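Local coordinates for prophage MuSo2, 43 kDa tail protein (Shewanella oneidensis, PDB 3CDD) that probably forms part of the trimeric hub at the centre of the baseplate in a Mu-like contractile phage tail, at residues R26-M31 with N300-V305; D97-L102 with L170-F175; V134-D139 with L178-A183; M282-V287 with V335-R340. All blocks are in the same frame, centred on the assembly; numbering follows the deposited sequence.

Contact 1. Residues R26-M31 with N300-V305; sequences RSLEAM and NINTLV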
loop_
_atom_site.group_PDB
_atom_site.type_symbol
_atom_site.label_atom_id
_atom_site.label_comp_id
_atom_site.label_asym_id
_atom_site.label_seq_id
_atom_site.Cartn_x
_atom_site.Cartn_y
_atom_site.Cartn_z
ATOM N N ARG A 26 -12.908 13.894 -14.575
ATOM C CA ARG A 26 -12.087 14.677 -15.486
ATOM C C ARG A 26 -10.996 15.364 -14.649
ATOM O O ARG A 26 -11.273 15.919 -13.573
ATOM C CB ARG A 26 -12.943 15.709 -16.232
ATOM C CG ARG A 26 -14.092 15.071 -17.070
ATOM C CD ARG A 26 -14.611 15.958 -18.213
ATOM N NE ARG A 26 -13.548 16.310 -19.148
ATOM C CZ ARG A 26 -13.240 17.553 -19.513
ATOM N NH1 ARG A 26 -12.237 17.755 -20.358
ATOM N NH2 ARG A 26 -13.950 18.595 -19.059
ATOM N N SER A 27 -9.766 15.344 -15.133
ATOM C CA SER A 27 -8.656 15.863 -14.334
ATOM C C SER A 27 -7.542 16.475 -15.154
ATOM O O SER A 27 -7.225 15.988 -16.230
ATOM C CB SER A 27 -8.063 14.752 -13.490
ATOM O OG SER A 27 -6.996 15.275 -12.731
ATOM N N LEU A 28 -6.927 17.525 -14.632
ATOM C CA LEU A 28 -5.739 18.123 -15.254
ATOM C C LEU A 28 -4.444 17.444 -14.816
ATOM O O LEU A 28 -3.388 17.694 -15.400
ATOM C CB LEU A 28 -5.632 19.612 -14.908
ATOM C CG LEU A 28 -6.359 20.716 -15.675
ATOM C CD1 LEU A 28 -5.964 22.055 -15.042
ATOM C CD2 LEU A 28 -6.025 20.711 -17.175
ATOM N N GLU A 29 -4.497 16.614 -13.779
ATOM C CA GLU A 29 -3.271 16.049 -13.212
ATOM C C GLU A 29 -3.151 14.532 -13.365
ATOM O O GLU A 29 -2.230 13.909 -12.830
ATOM C CB GLU A 29 -3.152 16.423 -11.731
ATOM C CG GLU A 29 -3.073 17.929 -11.465
ATOM C CD GLU A 29 -2.824 18.261 -9.991
ATOM O OE1 GLU A 29 -2.535 17.313 -9.207
ATOM O OE2 GLU A 29 -2.915 19.472 -9.617
ATOM N N ALA A 30 -4.093 13.927 -14.059
ATOM C CA ALA A 30 -4.087 12.492 -14.227
ATOM C C ALA A 30 -4.625 12.183 -15.621
ATOM O O ALA A 30 -5.856 12.199 -15.831
ATOM C CB ALA A 30 -4.941 11.833 -13.145
HETATM N N MSE A 31 -3.703 11.934 -16.564
HETATM C CA MSE A 31 -4.056 11.747 -17.984
HETATM C C MSE A 31 -5.118 10.670 -18.169
HETATM O O MSE A 31 -4.939 9.558 -17.687
HETATM C CB MSE A 31 -2.828 11.414 -18.839
HETATM C CG MSE A 31 -3.118 11.299 -20.384
HETATM SE SE MSE A 31 -3.916 12.883 -21.218
HETATM C CE MSE A 31 -2.433 14.074 -20.834
ATOM N N ASN A 300 -16.144 22.455 -15.824
ATOM C CA ASN A 300 -15.052 22.174 -16.767
ATOM C C ASN A 300 -13.709 22.383 -16.101
ATOM O O ASN A 300 -13.553 23.331 -15.369
ATOM C CB ASN A 300 -15.191 23.089 -17.989
ATOM C CG ASN A 300 -14.312 22.666 -19.165
ATOM O OD1 ASN A 300 -13.686 21.590 -19.169
ATOM N ND2 ASN A 300 -14.272 23.512 -20.173
ATOM N N ILE A 301 -12.756 21.475 -16.338
ATOM C CA ILE A 301 -11.410 21.622 -15.788
ATOM C C ILE A 301 -10.715 22.797 -16.463
ATOM O O ILE A 301 -11.102 23.210 -17.549
ATOM C CB ILE A 301 -10.507 20.348 -15.944
ATOM C CG1 ILE A 301 -10.436 19.879 -17.411
ATOM C CG2 ILE A 301 -10.946 19.225 -14.971
ATOM C CD1 ILE A 301 -9.548 18.617 -17.624
ATOM N N ASN A 302 -9.680 23.322 -15.812
ATOM C CA ASN A 302 -8.894 24.435 -16.357
ATOM C C ASN A 302 -9.772 25.636 -16.666
ATOM O O ASN A 302 -9.676 26.245 -17.740
ATOM C CB ASN A 302 -8.091 23.999 -17.585
ATOM C CG ASN A 302 -6.897 24.888 -17.840
ATOM O OD1 ASN A 302 -6.436 25.597 -16.931
ATOM N ND2 ASN A 302 -6.381 24.871 -19.084
ATOM N N THR A 303 -10.657 25.946 -15.727
ATOM C CA THR A 303 -11.371 27.210 -15.733
ATOM C C THR A 303 -11.242 27.828 -14.355
ATOM O O THR A 303 -11.003 27.116 -13.360
ATOM C CB THR A 303 -12.871 27.084 -16.134
ATOM O OG1 THR A 303 -13.514 26.082 -15.348
ATOM C CG2 THR A 303 -13.041 26.759 -17.641
ATOM N N LEU A 304 -11.377 29.151 -14.301
ATOM C CA LEU A 304 -11.184 29.890 -13.065
ATOM C C LEU A 304 -12.529 30.157 -12.383
ATOM O O LEU A 304 -13.531 30.509 -13.046
ATOM C CB LEU A 304 -10.450 31.225 -13.345
ATOM C CG LEU A 304 -8.977 31.248 -13.796
ATOM C CD1 LEU A 304 -8.562 32.669 -14.110
ATOM C CD2 LEU A 304 -8.043 30.663 -12.746
ATOM N N VAL A 305 -12.527 30.007 -11.058
ATOM C CA VAL A 305 -13.731 30.145 -10.249
ATOM C C VAL A 305 -13.414 30.953 -8.962
ATOM O O VAL A 305 -12.556 30.555 -8.179
ATOM C CB VAL A 305 -14.342 28.730 -9.974
ATOM C CG1 VAL A 305 -13.465 27.918 -9.017
ATOM C CG2 VAL A 305 -15.746 28.841 -9.446
HETATM O O HOH W 1 -12.069 20.256 -21.348
#
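Arg26 reaches across to Asn300 through its guanidinium, NH2 donating to the side-chain oxygen OD1 at 3.0 Å. The oxygen lies close to the guanidinium plane, so the bond is made at the edge of the group, with an N-H...O angle of 155°. A water closes a second path between the same two side chains: it accepts from Arg26 NH1 at 2.7 Å and donates to Asn300 OD1, which therefore takes two donors.

Ile301 packs against the same guanidinium. Its CD1 lies over one face, 3.9 Å from Arg26 NH1, while CG2 comes to 3.6 Å from the backbone O of Arg26. A chi1 of 54° sets CG1 between the backbone N and carbonyl carbon, which leaves CG2 anti to the carbonyl carbon, where it reaches that oxygen. CD1 also meets Leu28 CD2 at 4.1 Å, and Leu28 CD1 rests on Asn302 CB at 3.8 Å.

Further out, Thr303 OG1 donates back to Asn300 O across the bend, and Ser27 OG accepts from Glu29 N in an ST turn at the end of strand 21-27. The amide of Asn302 is held by Ser184 N and Arg182 O. The contact joins the N-terminal and fourth GpP-like family regions. It sits where strand 21-27 and the lead-in to strand 304-309 both bond to strand 317-328, with Thr171 of strand 169-172 packing against Leu28 and Ile301.

Contact 2. Residues D97-L102 with L170-F175; sequences DKTADL and LTSDTF
Both oxygens of the Asp97 carboxylate are engaged, OD1 by Thr99 of its own segment and OD2 by Ser172 across the contact. OD1 takes two donors: Thr99 N at 2.9 Å, which approaches from above the carboxylate plane, and Thr99 OG1, which comes in on the syn side. OD2 accepts from Ser172 OG at 2.5 Å, again through its syn lone pair.

Ser172 gets there because chi1 of 61° sets OG between its own backbone N and carbonyl carbon. Its CB meanwhile packs against Thr99 CG2 at 3.9 Å. A water donates to Asp97 OD2 at 3.0 Å and to the backbone O of Asp173, adding a second, looser tie to the 170-175 segment.

The bond from Thr99 N caps the turn that leads into helix 100-104, a type I turn from Asp97 to Ala100. At the end of strand 88-97 one carboxylate caps this turn and binds Ser172 at the end of strand 169-172. Further on, Asp101 forms salt bridges with Arg248 and Arg250 of a neighbouring subunit. Three protein donors and a water would be expected to favour the ionised form of the buried Asp97 carboxylate, though Asp173, itself bonded by Asn177, lies close enough to weigh slightly against it.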
loop_
_atom_site.group_PDB
_atom_site.type_symbol
_atom_site.label_atom_id
_atom_site.label_comp_id
_atom_site.label_asym_id
_atom_site.label_seq_id
_atom_site.Cartn_x
_atom_site.Cartn_y
_atom_site.Cartn_z
ATOM N N ASP A 97 -10.607 7.646 -20.718
ATOM C CA ASP A 97 -10.784 8.252 -22.032
ATOM C C ASP A 97 -9.703 7.752 -23.016
ATOM O O ASP A 97 -8.770 7.069 -22.602
ATOM C CB ASP A 97 -10.963 9.794 -21.923
ATOM C CG ASP A 97 -9.671 10.592 -22.061
ATOM O OD1 ASP A 97 -8.566 10.036 -22.323
ATOM O OD2 ASP A 97 -9.799 11.833 -21.924
ATOM N N LYS A 98 -9.860 8.054 -24.307
ATOM C CA LYS A 98 -8.970 7.549 -25.377
ATOM C C LYS A 98 -7.472 7.707 -25.117
ATOM O O LYS A 98 -6.677 6.848 -25.523
ATOM C CB LYS A 98 -9.299 8.227 -26.717
ATOM C CG LYS A 98 -10.595 7.774 -27.363
ATOM C CD LYS A 98 -10.907 8.584 -28.627
ATOM C CE LYS A 98 -9.807 8.416 -29.654
ATOM N NZ LYS A 98 -10.252 8.796 -31.037
ATOM N N THR A 99 -7.084 8.800 -24.452
ATOM C CA THR A 99 -5.659 9.082 -24.201
ATOM C C THR A 99 -4.988 8.018 -23.323
ATOM O O THR A 99 -3.768 8.009 -23.179
ATOM C CB THR A 99 -5.418 10.491 -23.618
ATOM O OG1 THR A 99 -6.117 10.632 -22.374
ATOM C CG2 THR A 99 -5.870 11.585 -24.603
ATOM N N ALA A 100 -5.783 7.094 -22.771
ATOM C CA ALA A 100 -5.216 6.019 -21.957
ATOM C C ALA A 100 -4.275 5.135 -22.781
ATOM O O ALA A 100 -3.304 4.608 -22.247
ATOM C CB ALA A 100 -6.309 5.193 -21.319
ATOM N N ASP A 101 -4.549 4.983 -24.080
ATOM C CA ASP A 101 -3.645 4.256 -24.969
ATOM C C ASP A 101 -2.258 4.905 -24.993
ATOM O O ASP A 101 -1.250 4.208 -25.093
ATOM C CB ASP A 101 -4.212 4.157 -26.392
ATOM C CG ASP A 101 -5.314 3.111 -26.511
ATOM O OD1 ASP A 101 -5.445 2.260 -25.593
ATOM O OD2 ASP A 101 -6.058 3.148 -27.517
ATOM N N LEU A 102 -2.226 6.237 -24.879
ATOM C CA LEU A 102 -0.971 6.994 -24.859
ATOM C C LEU A 102 -0.196 6.755 -23.571
ATOM O O LEU A 102 1.013 6.931 -23.537
ATOM C CB LEU A 102 -1.227 8.496 -25.005
ATOM C CG LEU A 102 -1.998 9.007 -26.231
ATOM C CD1 LEU A 102 -2.177 10.528 -26.131
ATOM C CD2 LEU A 102 -1.321 8.649 -27.541
ATOM N N LEU A 170 -0.261 19.020 -20.540
ATOM C CA LEU A 170 -1.016 18.050 -21.347
ATOM C C LEU A 170 -2.303 17.639 -20.635
ATOM O O LEU A 170 -2.291 17.351 -19.442
ATOM C CB LEU A 170 -0.188 16.804 -21.624
ATOM C CG LEU A 170 1.267 16.984 -22.077
ATOM C CD1 LEU A 170 1.853 15.608 -22.206
ATOM C CD2 LEU A 170 1.374 17.754 -23.420
ATOM N N THR A 171 -3.423 17.668 -21.346
ATOM C CA THR A 171 -4.683 17.140 -20.784
ATOM C C THR A 171 -5.515 16.495 -21.911
ATOM O O THR A 171 -4.970 16.125 -22.948
ATOM C CB THR A 171 -5.433 18.219 -19.910
ATOM O OG1 THR A 171 -6.626 17.668 -19.332
ATOM C CG2 THR A 171 -5.775 19.437 -20.713
ATOM N N SER A 172 -6.812 16.322 -21.711
ATOM C CA SER A 172 -7.647 15.807 -22.779
ATOM C C SER A 172 -8.966 16.574 -22.759
ATOM O O SER A 172 -9.258 17.288 -21.792
ATOM C CB SER A 172 -7.846 14.290 -22.635
ATOM O OG SER A 172 -8.500 13.946 -21.421
ATOM N N ASP A 173 -9.763 16.446 -23.809
ATOM C CA ASP A 173 -11.067 17.114 -23.816
ATOM C C ASP A 173 -12.159 16.063 -23.703
ATOM O O ASP A 173 -11.845 14.881 -23.587
ATOM C CB ASP A 173 -11.211 18.015 -25.053
ATOM C CG ASP A 173 -11.142 17.239 -26.369
ATOM O OD1 ASP A 173 -11.367 16.002 -26.374
ATOM O OD2 ASP A 173 -10.883 17.877 -27.409
ATOM N N THR A 174 -13.431 16.465 -23.733
ATOM C CA THR A 174 -14.522 15.501 -23.571
ATOM C C THR A 174 -14.583 14.477 -24.711
ATOM O O THR A 174 -15.215 13.431 -24.576
ATOM C CB THR A 174 -15.907 16.161 -23.406
ATOM O OG1 THR A 174 -16.268 16.839 -24.620
ATOM C CG2 THR A 174 -15.920 17.121 -22.221
ATOM N N PHE A 175 -13.923 14.788 -25.823
ATOM C CA PHE A 175 -13.910 13.897 -26.985
ATOM C C PHE A 175 -12.677 12.974 -27.003
ATOM O O PHE A 175 -12.474 12.206 -27.935
ATOM C CB PHE A 175 -14.110 14.700 -28.278
ATOM C CG PHE A 175 -15.527 15.227 -28.434
ATOM C CD1 PHE A 175 -15.886 16.481 -27.931
ATOM C CD2 PHE A 175 -16.508 14.452 -29.047
ATOM C CE1 PHE A 175 -17.198 16.957 -28.046
ATOM C CE2 PHE A 175 -17.815 14.932 -29.179
ATOM C CZ PHE A 175 -18.158 16.183 -28.675
HETATM O O HOH W 2 -12.705 12.411 -22.391
#

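Contact 3. Residues V134-D139 with L178-A183; sequences VIVNTD and LVITRA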
loop_
_atom_site.group_PDB
_atom_site.type_symbol
_atom_site.label_atom_id
_atom_site.label_comp_id
_atom_site.label_asym_id
_atom_site.label_seq_id
_atom_site.Cartn_x
_atom_site.Cartn_y
_atom_site.Cartn_z
ATOM N N VAL A 134 -4.692 15.918 -31.753
ATOM C CA VAL A 134 -3.944 16.803 -30.865
ATOM C C VAL A 134 -4.474 18.232 -31.015
ATOM O O VAL A 134 -4.362 18.836 -32.086
ATOM C CB VAL A 134 -2.410 16.792 -31.186
ATOM C CG1 VAL A 134 -1.653 17.773 -30.270
ATOM C CG2 VAL A 134 -1.831 15.385 -31.113
ATOM N N ILE A 135 -5.050 18.762 -29.939
ATOM C CA ILE A 135 -5.582 20.124 -29.905
ATOM C C ILE A 135 -4.555 21.011 -29.210
ATOM O O ILE A 135 -4.109 20.691 -28.119
ATOM C CB ILE A 135 -6.940 20.207 -29.129
ATOM C CG1 ILE A 135 -8.002 19.221 -29.679
ATOM C CG2 ILE A 135 -7.451 21.668 -29.025
ATOM C CD1 ILE A 135 -8.209 19.218 -31.183
ATOM N N VAL A 136 -4.185 22.113 -29.854
ATOM C CA VAL A 136 -3.227 23.076 -29.295
ATOM C C VAL A 136 -3.893 24.414 -28.959
ATOM O O VAL A 136 -4.434 25.099 -29.838
ATOM C CB VAL A 136 -1.999 23.288 -30.231
ATOM C CG1 VAL A 136 -0.998 24.259 -29.604
ATOM C CG2 VAL A 136 -1.307 21.956 -30.508
ATOM N N ASN A 137 -3.809 24.778 -27.684
ATOM C CA ASN A 137 -4.444 25.973 -27.125
ATOM C C ASN A 137 -3.459 26.941 -26.458
ATOM O O ASN A 137 -3.847 27.729 -25.596
ATOM C CB ASN A 137 -5.474 25.559 -26.070
ATOM C CG ASN A 137 -6.635 24.794 -26.657
ATOM O OD1 ASN A 137 -6.947 24.928 -27.849
ATOM N ND2 ASN A 137 -7.292 23.983 -25.825
ATOM N N THR A 138 -2.190 26.866 -26.828
ATOM C CA THR A 138 -1.169 27.702 -26.211
ATOM C C THR A 138 0.069 27.685 -27.086
ATOM O O THR A 138 0.169 26.878 -28.014
ATOM C CB THR A 138 -0.817 27.229 -24.758
ATOM O OG1 THR A 138 -0.155 28.290 -24.057
ATOM C CG2 THR A 138 0.072 25.977 -24.776
ATOM N N ASP A 139 1.004 28.586 -26.795
ATOM C CA ASP A 139 2.248 28.662 -27.539
ATOM C C ASP A 139 3.179 27.558 -27.041
ATOM O O ASP A 139 3.514 27.510 -25.856
ATOM C CB ASP A 139 2.869 30.047 -27.352
ATOM C CG ASP A 139 4.096 30.260 -28.195
ATOM O OD1 ASP A 139 4.470 29.368 -28.992
ATOM O OD2 ASP A 139 4.693 31.342 -28.047
ATOM N N LEU A 178 -6.125 14.628 -27.330
ATOM C CA LEU A 178 -5.022 15.223 -26.549
ATOM C C LEU A 178 -5.015 16.759 -26.630
ATOM O O LEU A 178 -5.045 17.327 -27.728
ATOM C CB LEU A 178 -3.676 14.679 -27.020
ATOM C CG LEU A 178 -2.457 15.145 -26.218
ATOM C CD1 LEU A 178 -2.465 14.530 -24.820
ATOM C CD2 LEU A 178 -1.173 14.814 -26.940
ATOM N N VAL A 179 -4.985 17.414 -25.469
ATOM C CA VAL A 179 -4.962 18.880 -25.389
ATOM C C VAL A 179 -3.636 19.409 -24.838
ATOM O O VAL A 179 -3.190 19.021 -23.750
ATOM C CB VAL A 179 -6.135 19.475 -24.552
ATOM C CG1 VAL A 179 -6.037 21.012 -24.506
ATOM C CG2 VAL A 179 -7.473 19.063 -25.111
ATOM N N ILE A 180 -3.019 20.305 -25.610
ATOM C CA ILE A 180 -1.840 21.032 -25.171
ATOM C C ILE A 180 -2.213 22.468 -24.798
ATOM O O ILE A 180 -2.634 23.278 -25.645
ATOM C CB ILE A 180 -0.723 21.022 -26.224
ATOM C CG1 ILE A 180 -0.393 19.582 -26.641
ATOM C CG2 ILE A 180 0.506 21.765 -25.686
ATOM C CD1 ILE A 180 0.531 19.475 -27.872
ATOM N N THR A 181 -2.053 22.776 -23.520
ATOM C CA THR A 181 -2.502 24.062 -23.015
ATOM C C THR A 181 -1.634 24.606 -21.874
ATOM O O THR A 181 -0.546 24.094 -21.594
ATOM C CB THR A 181 -4.003 23.970 -22.636
ATOM O OG1 THR A 181 -4.512 25.279 -22.366
ATOM C CG2 THR A 181 -4.238 23.029 -21.431
ATOM N N ARG A 182 -2.103 25.680 -21.255
ATOM C CA ARG A 182 -1.509 26.225 -20.036
ATOM C C ARG A 182 -2.667 26.522 -19.116
ATOM O O ARG A 182 -3.806 26.542 -19.571
ATOM C CB ARG A 182 -0.747 27.537 -20.320
ATOM C CG ARG A 182 0.658 27.365 -20.888
ATOM C CD ARG A 182 1.317 28.748 -21.041
ATOM N NE ARG A 182 2.771 28.697 -21.232
ATOM C CZ ARG A 182 3.382 28.572 -22.407
ATOM N NH1 ARG A 182 2.674 28.479 -23.526
ATOM N NH2 ARG A 182 4.707 28.539 -22.460
ATOM N N ALA A 183 -2.391 26.776 -17.838
ATOM C CA ALA A 183 -3.429 27.221 -16.905
ATOM C C ALA A 183 -4.242 28.349 -17.530
ATOM O O ALA A 183 -3.684 29.359 -17.952
ATOM C CB ALA A 183 -2.811 27.686 -15.608
HETATM O O HOH W 3 5.906 27.775 -24.935
#
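Val134 and Val136 close on Ile180 from the neighbouring strand, the dense face of the contact. Ile180 CD1 lies 3.7 Å from Val134 CG1 and 4.1 Å from Val136 CG2, and Val136 and Ile180 run side by side. Chi2 of 169° extends Ile180 CD1 toward both valines. The sheet face carrying Val134, Leu178 and Ile180 turns toward helix 119-127, where Cys127 touches Val134 and Leu178. On the other face, Ile135 meets Val179 CG2 more loosely.

Strands 134-136 and 178-181 are parallel neighbours, 20° apart in direction, in a three-stranded mixed sheet completed by the antiparallel strand 169-172, with 178-181 in the middle. Nearly straight bonds join them: Ile135 N to Leu178 O at 2.6 Å, Ile180 N to Ile135 O, and Asn137 N to Ile180 O.

After Val136 the first strand gives way to loop, and polar contacts join the packing of Thr138 CG2 on the Thr181 backbone. The Arg182 side chain crosses that of Thr138 at about a right angle; NH1 donates to Thr138 OG1, in the guanidinium plane, at 2.9 Å and to Asp139 O at 2.7 Å. On this more solvent-exposed side a water bridges Asp139 O and Arg182 NH2.

Contact 4. Residues M282-V287 with V335-R340; sequences MAEYTV and VISVVR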
loop_
_atom_site.group_PDB
_atom_site.type_symbol
_atom_site.label_atom_id
_atom_site.label_comp_id
_atom_site.label_asym_id
_atom_site.label_seq_id
_atom_site.Cartn_x
_atom_site.Cartn_y
_atom_site.Cartn_z
HETATM N N MSE A 282 -5.238 21.167 -0.433
HETATM C CA MSE A 282 -6.362 20.524 -1.114
HETATM C C MSE A 282 -7.617 21.263 -0.679
HETATM O O MSE A 282 -7.747 21.613 0.494
HETATM C CB MSE A 282 -6.427 19.020 -0.767
HETATM C CG MSE A 282 -7.619 18.205 -1.344
HETATM SE SE MSE A 282 -9.279 18.266 -0.245
HETATM C CE MSE A 282 -8.741 17.069 1.118
ATOM N N ALA A 283 -8.506 21.542 -1.640
ATOM C CA ALA A 283 -9.842 22.053 -1.342
ATOM C C ALA A 283 -10.817 21.477 -2.375
ATOM O O ALA A 283 -10.584 21.590 -3.577
ATOM C CB ALA A 283 -9.871 23.576 -1.363
ATOM N N GLU A 284 -11.892 20.860 -1.894
ATOM C CA GLU A 284 -12.864 20.171 -2.747
ATOM C C GLU A 284 -14.260 20.588 -2.368
ATOM O O GLU A 284 -14.667 20.402 -1.210
ATOM C CB GLU A 284 -12.758 18.644 -2.572
ATOM C CG GLU A 284 -11.524 18.079 -3.175
ATOM C CD GLU A 284 -11.426 16.567 -3.083
ATOM O OE1 GLU A 284 -12.307 15.897 -2.475
ATOM O OE2 GLU A 284 -10.436 16.059 -3.644
ATOM N N TYR A 285 -14.987 21.091 -3.363
ATOM C CA TYR A 285 -16.323 21.619 -3.207
ATOM C C TYR A 285 -17.342 20.712 -3.871
ATOM O O TYR A 285 -17.258 20.446 -5.052
ATOM C CB TYR A 285 -16.405 23.060 -3.798
ATOM C CG TYR A 285 -15.642 24.050 -2.913
ATOM C CD1 TYR A 285 -14.264 24.236 -3.050
ATOM C CD2 TYR A 285 -16.290 24.718 -1.895
ATOM C CE1 TYR A 285 -13.550 25.115 -2.185
ATOM C CE2 TYR A 285 -15.604 25.602 -1.049
ATOM C CZ TYR A 285 -14.244 25.784 -1.194
ATOM O OH TYR A 285 -13.603 26.635 -0.331
ATOM N N THR A 286 -18.329 20.289 -3.098
ATOM C CA THR A 286 -19.415 19.459 -3.586
ATOM C C THR A 286 -20.584 20.388 -3.910
ATOM O O THR A 286 -21.076 21.118 -3.031
ATOM C CB THR A 286 -19.835 18.468 -2.512
ATOM O OG1 THR A 286 -18.707 17.633 -2.142
ATOM C CG2 THR A 286 -21.012 17.625 -2.974
ATOM N N VAL A 287 -21.024 20.348 -5.175
ATOM C CA VAL A 287 -22.188 21.095 -5.629
ATOM C C VAL A 287 -23.258 20.127 -6.171
ATOM O O VAL A 287 -22.955 18.960 -6.505
ATOM C CB VAL A 287 -21.796 22.180 -6.700
ATOM C CG1 VAL A 287 -20.758 23.179 -6.100
ATOM C CG2 VAL A 287 -21.234 21.547 -7.961
ATOM N N VAL A 335 -17.977 17.089 -7.676
ATOM C CA VAL A 335 -16.989 17.492 -6.724
ATOM C C VAL A 335 -15.869 18.218 -7.457
ATOM O O VAL A 335 -15.186 17.634 -8.274
ATOM C CB VAL A 335 -16.433 16.299 -5.939
ATOM C CG1 VAL A 335 -15.451 16.797 -4.913
ATOM C CG2 VAL A 335 -17.579 15.506 -5.271
ATOM N N ILE A 336 -15.690 19.493 -7.128
ATOM C CA ILE A 336 -14.751 20.362 -7.830
ATOM C C ILE A 336 -13.523 20.548 -6.926
ATOM O O ILE A 336 -13.647 21.070 -5.829
ATOM C CB ILE A 336 -15.430 21.695 -8.151
ATOM C CG1 ILE A 336 -16.687 21.445 -9.000
ATOM C CG2 ILE A 336 -14.496 22.681 -8.853
ATOM C CD1 ILE A 336 -17.810 22.269 -8.447
ATOM N N SER A 337 -12.383 20.031 -7.386
ATOM C CA SER A 337 -11.084 20.200 -6.741
ATOM C C SER A 337 -10.405 21.460 -7.291
ATOM O O SER A 337 -10.153 21.547 -8.503
ATOM C CB SER A 337 -10.222 18.988 -7.066
ATOM O OG SER A 337 -8.969 19.025 -6.416
ATOM N N VAL A 338 -10.114 22.436 -6.432
ATOM C CA VAL A 338 -9.577 23.728 -6.892
ATOM C C VAL A 338 -8.179 23.977 -6.344
ATOM O O VAL A 338 -7.857 23.562 -5.236
ATOM C CB VAL A 338 -10.467 24.915 -6.489
ATOM C CG1 VAL A 338 -11.811 24.873 -7.221
ATOM C CG2 VAL A 338 -10.649 24.960 -4.938
ATOM N N VAL A 339 -7.352 24.646 -7.138
ATOM C CA VAL A 339 -5.963 24.926 -6.754
ATOM C C VAL A 339 -5.674 26.397 -7.052
ATOM O O VAL A 339 -6.383 27.008 -7.873
ATOM C CB VAL A 339 -4.959 24.011 -7.517
ATOM C CG1 VAL A 339 -5.174 22.511 -7.154
ATOM C CG2 VAL A 339 -5.085 24.216 -9.066
ATOM N N ARG A 340 -4.664 26.963 -6.379
ATOM C CA ARG A 340 -4.167 28.301 -6.716
ATOM C C ARG A 340 -3.708 28.288 -8.170
ATOM O O ARG A 340 -2.972 27.384 -8.580
ATOM C CB ARG A 340 -3.029 28.742 -5.772
HETATM O O HOH W 4 -7.573 20.871 -4.560
HETATM O O HOH W 5 -8.688 17.656 -4.421
#
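Val338 chi1 of -67° puts CG1 anti to the carbonyl carbon, leaving CG2 between the backbone N and carbonyl carbon, where it meets Ala283 CB at 3.9 Å and the ring of Tyr285. Tyr285 CG stands anti to the carbonyl carbon (chi1 -71°), and the ring presents its edge, CE1 lying 4.0 Å from that methyl. Ile336 turns chi2 to an unusual 135°, and its CD1 comes to 3.5 Å from Val287 CG2, a tight, possibly strained contact.

Antiparallel pairing sets this register. Tyr285 and Ile336 form a hydrogen-bonded pair, each N donating to the other's O at 2.8 Å, and Val338 N donates to Ala283 O. Glu284-Ser337 and Thr286-Val335 are the non-hydrogen-bonded pairs on the opposite face, where Val335 CG1 touches Glu284 CB at 4.0 Å. A water joins Ala283 N to Val338 O.

The polar ends are satisfied beyond the pair, on opposite faces of the sheet: Glu284 OE1 makes a salt bridge with Arg202, and Tyr285 OH bonds to Asp309. Strand 281-288 lies between 200-206 and 331-339, which pairs in turn with 317-328. The Tyr285 side chain packs on Val307 of strand 304-309 and on Tyr84 of a neighbouring subunit.

Contact 1 closes the longest loop, and contacts 2 and 3 are nested inside it; contacts 2 and 3 interleave along the chain, as do contacts 1 and 4. In space contact 1 is the central one: its centre lies 12 Å from that of contact 2, 13 Å from contact 3 and 11 Å from contact 4, and it touches all three, whereas contacts 2 and 3 stay about 22 and 23 Å from contact 4, centre to centre. Contacts 2 and 3 share the small sheet holding strands 169-172 and 178-181, and Val305 packs on Val338 between contacts 1 and 4. The N-terminal, second and fourth family regions of this probable hub protein thus converge around contact 1.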